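Local coordinates for penicillin-binding protein PbpB (Mycobacterium tuberculosis, PDB 6KGU) that synthesises cross-linked peptidoglycan from lipid intermediates, with a penicillin-sensitive transpeptidase domain that is here complexed with the beta-lactam aztreonam, at residues Y494-G500 with H528-F534; V510-M514 with L533-A538. All coordinates share one frame. Residues are numbered along the deposited sequence.

Interaction 1 of 2, residues Y494-G500 with H528-F534; sequences YWITFAG and HSAAPLF. With CO (cobalt (II) ion), chain D.
Extended strand 494-500 lies in the central antiparallel sheet of the transpeptidase domain, and loop 528-530 with the first turn of the C-terminal helix 531-544 packs on it. CA atoms pair as Ile496 with Ser529 (6.5 Å) and Phe498 with Ala530 (5.8 Å). Ser529 OG caps the helix start, accepting from Ala531 N at 2.9 Å. Tyr494, Ile496 and Phe498 point CA-CB toward 528-534. Tyr494 (m), an aztreonam-pocket residue, sets its ring edge on the face of His528 (m), centroids 5.6 Å apart, planes at 76°. His528 NE2 binds cobalt at 2.3 Å; its ND1 is hydrogen-bonded to Pro518 O. Ile496 (m, m) places CG2 3.0 Å from His528 O. Phe498 (t) brings CE1 to 3.4 Å from Phe534 CG (t), planes oblique at 42°. Gly500 CA lies 3.4 Å from Phe534 CE2, where a beta carbon would clash. Without direct hydrogen bonds, apolar and aromatic packing and one water, bridging Thr497 O (2.9 Å) and Ala530 N (3.0 Å), join the segments.

Interaction 2 of 2, residues V510-M514 with L533-A538; sequences VIGIM and LFHNIA. With CO (cobalt (II) ion), chain C.
In the alpha/beta transpeptidase fold shared with serine beta-lactamases, the C-terminal helix packs on the central antiparallel sheet, and strand 510-514 with helix segment 533-538 forms part of that layer. The strand has regular beta geometry and the helix is regular, with Ile537 N to Leu533 O at 3.1 Å and Ala538 N to Phe534 O at 2.8 Å. Their N-to-C directions differ by 147° and their axes approach to 9.5 Å; the nearest CA pair is Ile511 with Phe534, 7.1 Å. The cross-segment contact is apolar, without hydrogen bonds. Ile511 and Ile513, both m,t, point toward the helix. Ile511 CD1 meets Ile537 CG2 (3.7 Å) and Ala538 CB (3.8 Å), while its CB lies 3.9 Å from Phe534 CD2. Ile513 CG2 touches Leu533 CD2 (3.7 Å), and its CD1 reaches Phe534 CB (3.9 Å). Metal coordination concerns the helix's other side: the CA-CB bond of His535 points away from the strand, and His535 NE2 binds a cobalt ion at 2.1 Å.

Overall arrangement
Following the chain, strand 493-502 comes first, then strand 509-516, and last the loop and helix 531-544. Interaction 1 closes a loop from 494-500 to 528-534, with 27 residues between; interaction 2 closes one from 510-514 to 533-538, with 18. The segments alternate, so the loops cross, and Leu533 and Phe534 belong to both. The strands are antiparallel sheet neighbours, probably hydrogen-bonded from Ile513 N to Phe498 O (2.8 Å) and Gly500 N to Ile511 O (2.9 Å). The C-terminal helix thus lies across two adjacent strands of one sheet, the centres of the contacts about 8 Å apart; Tyr494, in interaction 1, is itself part of the ligand pocket.

Interaction 1 of 2, residues Y494-G500 with H528-F534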
loop_
_atom_site.group_PDB
_atom_site.type_symbol
_atom_site.label_atom_id
_atom_site.label_comp_id
_atom_site.label_asym_id
_atom_site.label_seq_id
_atom_site.Cartn_x
_atom_site.Cartn_y
_atom_site.Cartn_z
ATOM N N TYR A 494 -8.045 -16.610 -0.540
ATOM C CA TYR A 494 -7.206 -15.676 -1.292
ATOM C C TYR A 494 -6.846 -14.422 -0.512
ATOM O O TYR A 494 -7.601 -13.957 0.345
ATOM C CB TYR A 494 -7.883 -15.212 -2.571
ATOM C CG TYR A 494 -8.481 -16.322 -3.372
ATOM C CD1 TYR A 494 -9.800 -16.265 -3.785
ATOM C CD2 TYR A 494 -7.725 -17.429 -3.720
ATOM C CE1 TYR A 494 -10.357 -17.287 -4.522
ATOM C CE2 TYR A 494 -8.263 -18.449 -4.449
ATOM C CZ TYR A 494 -9.580 -18.375 -4.848
ATOM O OH TYR A 494 -10.116 -19.403 -5.579
ATOM N N TRP A 495 -5.668 -13.876 -0.827
ATOM C CA TRP A 495 -5.392 -12.462 -0.628
ATOM C C TRP A 495 -5.726 -11.749 -1.926
ATOM O O TRP A 495 -5.142 -12.062 -2.969
ATOM C CB TRP A 495 -3.933 -12.184 -0.287
ATOM C CG TRP A 495 -3.564 -12.421 1.100
ATOM C CD1 TRP A 495 -4.108 -11.845 2.227
ATOM C CD2 TRP A 495 -2.536 -13.293 1.547
ATOM N NE1 TRP A 495 -3.485 -12.330 3.352
ATOM C CE2 TRP A 495 -2.510 -13.218 2.964
ATOM C CE3 TRP A 495 -1.630 -14.139 0.888
ATOM C CZ2 TRP A 495 -1.613 -13.956 3.729
ATOM C CZ3 TRP A 495 -0.735 -14.869 1.654
ATOM C CH2 TRP A 495 -0.735 -14.775 3.061
ATOM N N ILE A 496 -6.638 -10.784 -1.850
ATOM C CA ILE A 496 -7.000 -9.924 -2.971
ATOM C C ILE A 496 -6.285 -8.590 -2.796
ATOM O O ILE A 496 -6.356 -7.982 -1.723
ATOM C CB ILE A 496 -8.523 -9.721 -3.032
ATOM C CG1 ILE A 496 -9.230 -11.081 -3.077
ATOM C CG2 ILE A 496 -8.917 -8.761 -4.168
ATOM C CD1 ILE A 496 -8.719 -12.028 -4.083
ATOM N N THR A 497 -5.625 -8.123 -3.853
ATOM C CA THR A 497 -4.915 -6.852 -3.849
ATOM C C THR A 497 -5.318 -6.025 -5.056
ATOM O O THR A 497 -5.745 -6.559 -6.082
ATOM C CB THR A 497 -3.395 -7.047 -3.885
ATOM O OG1 THR A 497 -3.051 -7.959 -4.935
ATOM C CG2 THR A 497 -2.898 -7.593 -2.542
ATOM N N PHE A 498 -5.207 -4.710 -4.905
ATOM C CA PHE A 498 -5.222 -3.791 -6.031
ATOM C C PHE A 498 -4.241 -2.679 -5.707
ATOM O O PHE A 498 -4.191 -2.203 -4.570
ATOM C CB PHE A 498 -6.623 -3.184 -6.325
ATOM C CG PHE A 498 -6.715 -2.492 -7.689
ATOM C CD1 PHE A 498 -6.288 -1.182 -7.858
ATOM C CD2 PHE A 498 -7.189 -3.177 -8.801
ATOM C CE1 PHE A 498 -6.355 -0.559 -9.101
ATOM C CE2 PHE A 498 -7.241 -2.563 -10.053
ATOM C CZ PHE A 498 -6.821 -1.251 -10.199
ATOM N N ALA A 499 -3.451 -2.281 -6.695
ATOM C CA ALA A 499 -2.600 -1.109 -6.549
ATOM C C ALA A 499 -2.765 -0.293 -7.815
ATOM O O ALA A 499 -2.739 -0.855 -8.911
ATOM C CB ALA A 499 -1.130 -1.483 -6.337
ATOM N N GLY A 500 -2.971 1.012 -7.668
ATOM C CA GLY A 500 -3.166 1.824 -8.851
ATOM C C GLY A 500 -2.654 3.233 -8.655
ATOM O O GLY A 500 -2.230 3.628 -7.565
ATOM N N HIS A 528 -14.370 -11.444 -6.288
ATOM C CA HIS A 528 -13.360 -11.365 -5.234
ATOM C C HIS A 528 -12.420 -10.195 -5.497
ATOM O O HIS A 528 -11.209 -10.302 -5.289
ATOM C CB HIS A 528 -12.529 -12.653 -5.139
ATOM C CG HIS A 528 -13.334 -13.908 -5.014
ATOM N ND1 HIS A 528 -13.976 -14.275 -3.846
ATOM C CD2 HIS A 528 -13.589 -14.894 -5.908
ATOM C CE1 HIS A 528 -14.597 -15.428 -4.032
ATOM N NE2 HIS A 528 -14.379 -15.823 -5.274
ATOM N N SER A 529 -12.943 -9.093 -6.002
ATOM C CA SER A 529 -12.103 -8.027 -6.519
ATOM C C SER A 529 -12.093 -6.847 -5.561
ATOM O O SER A 529 -13.090 -6.566 -4.890
ATOM C CB SER A 529 -12.577 -7.584 -7.907
ATOM O OG SER A 529 -11.796 -6.491 -8.365
ATOM N N ALA A 530 -10.937 -6.188 -5.480
ATOM C CA ALA A 530 -10.779 -4.917 -4.804
ATOM C C ALA A 530 -10.919 -3.741 -5.752
ATOM O O ALA A 530 -10.851 -2.592 -5.304
ATOM C CB ALA A 530 -9.416 -4.844 -4.110
ATOM N N ALA A 531 -11.079 -4.000 -7.048
ATOM C CA ALA A 531 -11.210 -2.916 -8.016
ATOM C C ALA A 531 -12.298 -1.898 -7.655
ATOM O O ALA A 531 -12.026 -0.695 -7.777
ATOM C CB ALA A 531 -11.425 -3.513 -9.419
ATOM N N PRO A 532 -13.487 -2.273 -7.166
ATOM C CA PRO A 532 -14.478 -1.233 -6.818
ATOM C C PRO A 532 -14.031 -0.308 -5.715
ATOM O O PRO A 532 -14.420 0.866 -5.724
ATOM C CB PRO A 532 -15.717 -2.040 -6.404
ATOM C CG PRO A 532 -15.549 -3.365 -7.092
ATOM C CD PRO A 532 -14.070 -3.623 -7.056
ATOM N N LEU A 533 -13.219 -0.784 -4.761
ATOM C CA LEU A 533 -12.763 0.109 -3.702
ATOM C C LEU A 533 -11.763 1.124 -4.244
ATOM O O LEU A 533 -11.766 2.297 -3.837
ATOM C CB LEU A 533 -12.169 -0.702 -2.553
ATOM C CG LEU A 533 -11.609 0.064 -1.361
ATOM C CD1 LEU A 533 -12.620 1.083 -0.824
ATOM C CD2 LEU A 533 -11.229 -0.936 -0.272
ATOM N N PHE A 534 -10.910 0.700 -5.171
ATOM C CA PHE A 534 -10.032 1.661 -5.827
ATOM C C PHE A 534 -10.847 2.685 -6.609
ATOM O O PHE A 534 -10.543 3.880 -6.582
ATOM C CB PHE A 534 -9.046 0.938 -6.750
ATOM C CG PHE A 534 -8.212 1.880 -7.597
ATOM C CD1 PHE A 534 -8.674 2.313 -8.842
ATOM C CD2 PHE A 534 -6.963 2.329 -7.145
ATOM C CE1 PHE A 534 -7.910 3.193 -9.623
ATOM C CE2 PHE A 534 -6.181 3.195 -7.921
ATOM C CZ PHE A 534 -6.669 3.629 -9.165
HETATM CO CO CO D . -16.089 -17.207 -5.772
HETATM O O HOH W 1 -8.496 -6.746 -7.090
HETATM O O HOH W 2 -18.117 -15.891 -6.439
#

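Interaction 2 of 2, residues V510-M514 with L533-A538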
loop_
_atom_site.group_PDB
_atom_site.type_symbol
_atom_site.label_atom_id
_atom_site.label_comp_id
_atom_site.label_asym_id
_atom_site.label_seq_id
_atom_site.Cartn_x
_atom_site.Cartn_y
_atom_site.Cartn_z
ATOM N N VAL A 510 -1.268 7.430 -5.207
ATOM C CA VAL A 510 -1.001 6.010 -5.361
ATOM C C VAL A 510 -1.804 5.296 -4.288
ATOM O O VAL A 510 -1.741 5.671 -3.111
ATOM C CB VAL A 510 0.504 5.709 -5.248
ATOM C CG1 VAL A 510 0.800 4.273 -5.642
ATOM C CG2 VAL A 510 1.303 6.695 -6.104
ATOM N N ILE A 511 -2.584 4.297 -4.691
ATOM C CA ILE A 511 -3.529 3.641 -3.802
ATOM C C ILE A 511 -3.246 2.147 -3.795
ATOM O O ILE A 511 -3.254 1.517 -4.855
ATOM C CB ILE A 511 -4.980 3.911 -4.228
ATOM C CG1 ILE A 511 -5.270 5.417 -4.185
ATOM C CG2 ILE A 511 -5.939 3.111 -3.303
ATOM C CD1 ILE A 511 -6.517 5.829 -4.926
ATOM N N GLY A 512 -3.024 1.581 -2.607
ATOM C CA GLY A 512 -2.863 0.137 -2.448
ATOM C C GLY A 512 -3.904 -0.421 -1.495
ATOM O O GLY A 512 -4.181 0.175 -0.451
ATOM N N ILE A 513 -4.468 -1.571 -1.853
ATOM C CA ILE A 513 -5.585 -2.178 -1.121
ATOM C C ILE A 513 -5.307 -3.671 -0.976
ATOM O O ILE A 513 -4.790 -4.304 -1.899
ATOM C CB ILE A 513 -6.933 -1.973 -1.859
ATOM C CG1 ILE A 513 -7.314 -0.494 -1.945
ATOM C CG2 ILE A 513 -8.095 -2.764 -1.191
ATOM C CD1 ILE A 513 -8.279 -0.225 -3.086
ATOM N N MET A 514 -5.672 -4.246 0.168
ATOM C CA MET A 514 -5.647 -5.692 0.312
ATOM C C MET A 514 -6.878 -6.143 1.086
ATOM O O MET A 514 -7.301 -5.494 2.042
ATOM C CB MET A 514 -4.361 -6.184 1.004
ATOM C CG MET A 514 -4.280 -7.706 1.074
ATOM S SD MET A 514 -5.135 -8.412 2.513
ATOM C CE MET A 514 -3.883 -8.143 3.767
ATOM N N LEU A 533 -13.219 -0.784 -4.761
ATOM C CA LEU A 533 -12.763 0.109 -3.702
ATOM C C LEU A 533 -11.763 1.124 -4.244
ATOM O O LEU A 533 -11.766 2.297 -3.837
ATOM C CB LEU A 533 -12.169 -0.702 -2.553
ATOM C CG LEU A 533 -11.609 0.064 -1.361
ATOM C CD1 LEU A 533 -12.620 1.083 -0.824
ATOM C CD2 LEU A 533 -11.229 -0.936 -0.272
ATOM N N PHE A 534 -10.910 0.700 -5.171
ATOM C CA PHE A 534 -10.032 1.661 -5.827
ATOM C C PHE A 534 -10.847 2.685 -6.609
ATOM O O PHE A 534 -10.543 3.880 -6.582
ATOM C CB PHE A 534 -9.046 0.938 -6.750
ATOM C CG PHE A 534 -8.212 1.880 -7.597
ATOM C CD1 PHE A 534 -8.674 2.313 -8.842
ATOM C CD2 PHE A 534 -6.963 2.329 -7.145
ATOM C CE1 PHE A 534 -7.910 3.193 -9.623
ATOM C CE2 PHE A 534 -6.181 3.195 -7.921
ATOM C CZ PHE A 534 -6.669 3.629 -9.165
ATOM N N HIS A 535 -11.859 2.217 -7.344
ATOM C CA HIS A 535 -12.773 3.093 -8.077
ATOM C C HIS A 535 -13.330 4.199 -7.188
ATOM O O HIS A 535 -13.249 5.390 -7.527
ATOM C CB HIS A 535 -13.922 2.256 -8.645
ATOM C CG HIS A 535 -14.954 3.058 -9.368
ATOM N ND1 HIS A 535 -14.848 3.361 -10.703
ATOM C CD2 HIS A 535 -16.119 3.609 -8.947
ATOM C CE1 HIS A 535 -15.895 4.076 -11.078
ATOM N NE2 HIS A 535 -16.682 4.235 -10.031
ATOM N N ASN A 536 -13.892 3.809 -6.039
ATOM C CA ASN A 536 -14.503 4.761 -5.118
ATOM C C ASN A 536 -13.490 5.781 -4.614
ATOM O O ASN A 536 -13.737 6.988 -4.634
ATOM C CB ASN A 536 -15.115 4.015 -3.929
ATOM C CG ASN A 536 -16.285 3.149 -4.325
ATOM O OD1 ASN A 536 -16.830 3.296 -5.414
ATOM N ND2 ASN A 536 -16.690 2.245 -3.432
ATOM N N ILE A 537 -12.342 5.304 -4.129
ATOM C CA ILE A 537 -11.363 6.208 -3.525
ATOM C C ILE A 537 -10.737 7.113 -4.579
ATOM O O ILE A 537 -10.648 8.331 -4.400
ATOM C CB ILE A 537 -10.285 5.417 -2.764
ATOM C CG1 ILE A 537 -10.897 4.730 -1.535
ATOM C CG2 ILE A 537 -9.107 6.338 -2.363
ATOM C CD1 ILE A 537 -10.029 3.650 -0.953
ATOM N N ALA A 538 -10.257 6.529 -5.674
ATOM C CA ALA A 538 -9.566 7.335 -6.674
ATOM C C ALA A 538 -10.521 8.334 -7.318
ATOM O O ALA A 538 -10.134 9.472 -7.599
ATOM C CB ALA A 538 -8.927 6.436 -7.737
HETATM CO CO CO C . -18.428 5.435 -9.662
HETATM O O HOH W 3 -18.516 5.089 -7.506
HETATM O O HOH W 4 -17.804 6.244 -7.798
HETATM O O HOH W 5 -17.599 7.077 -9.893
HETATM O O HOH W 6 -17.798 6.439 -11.454
#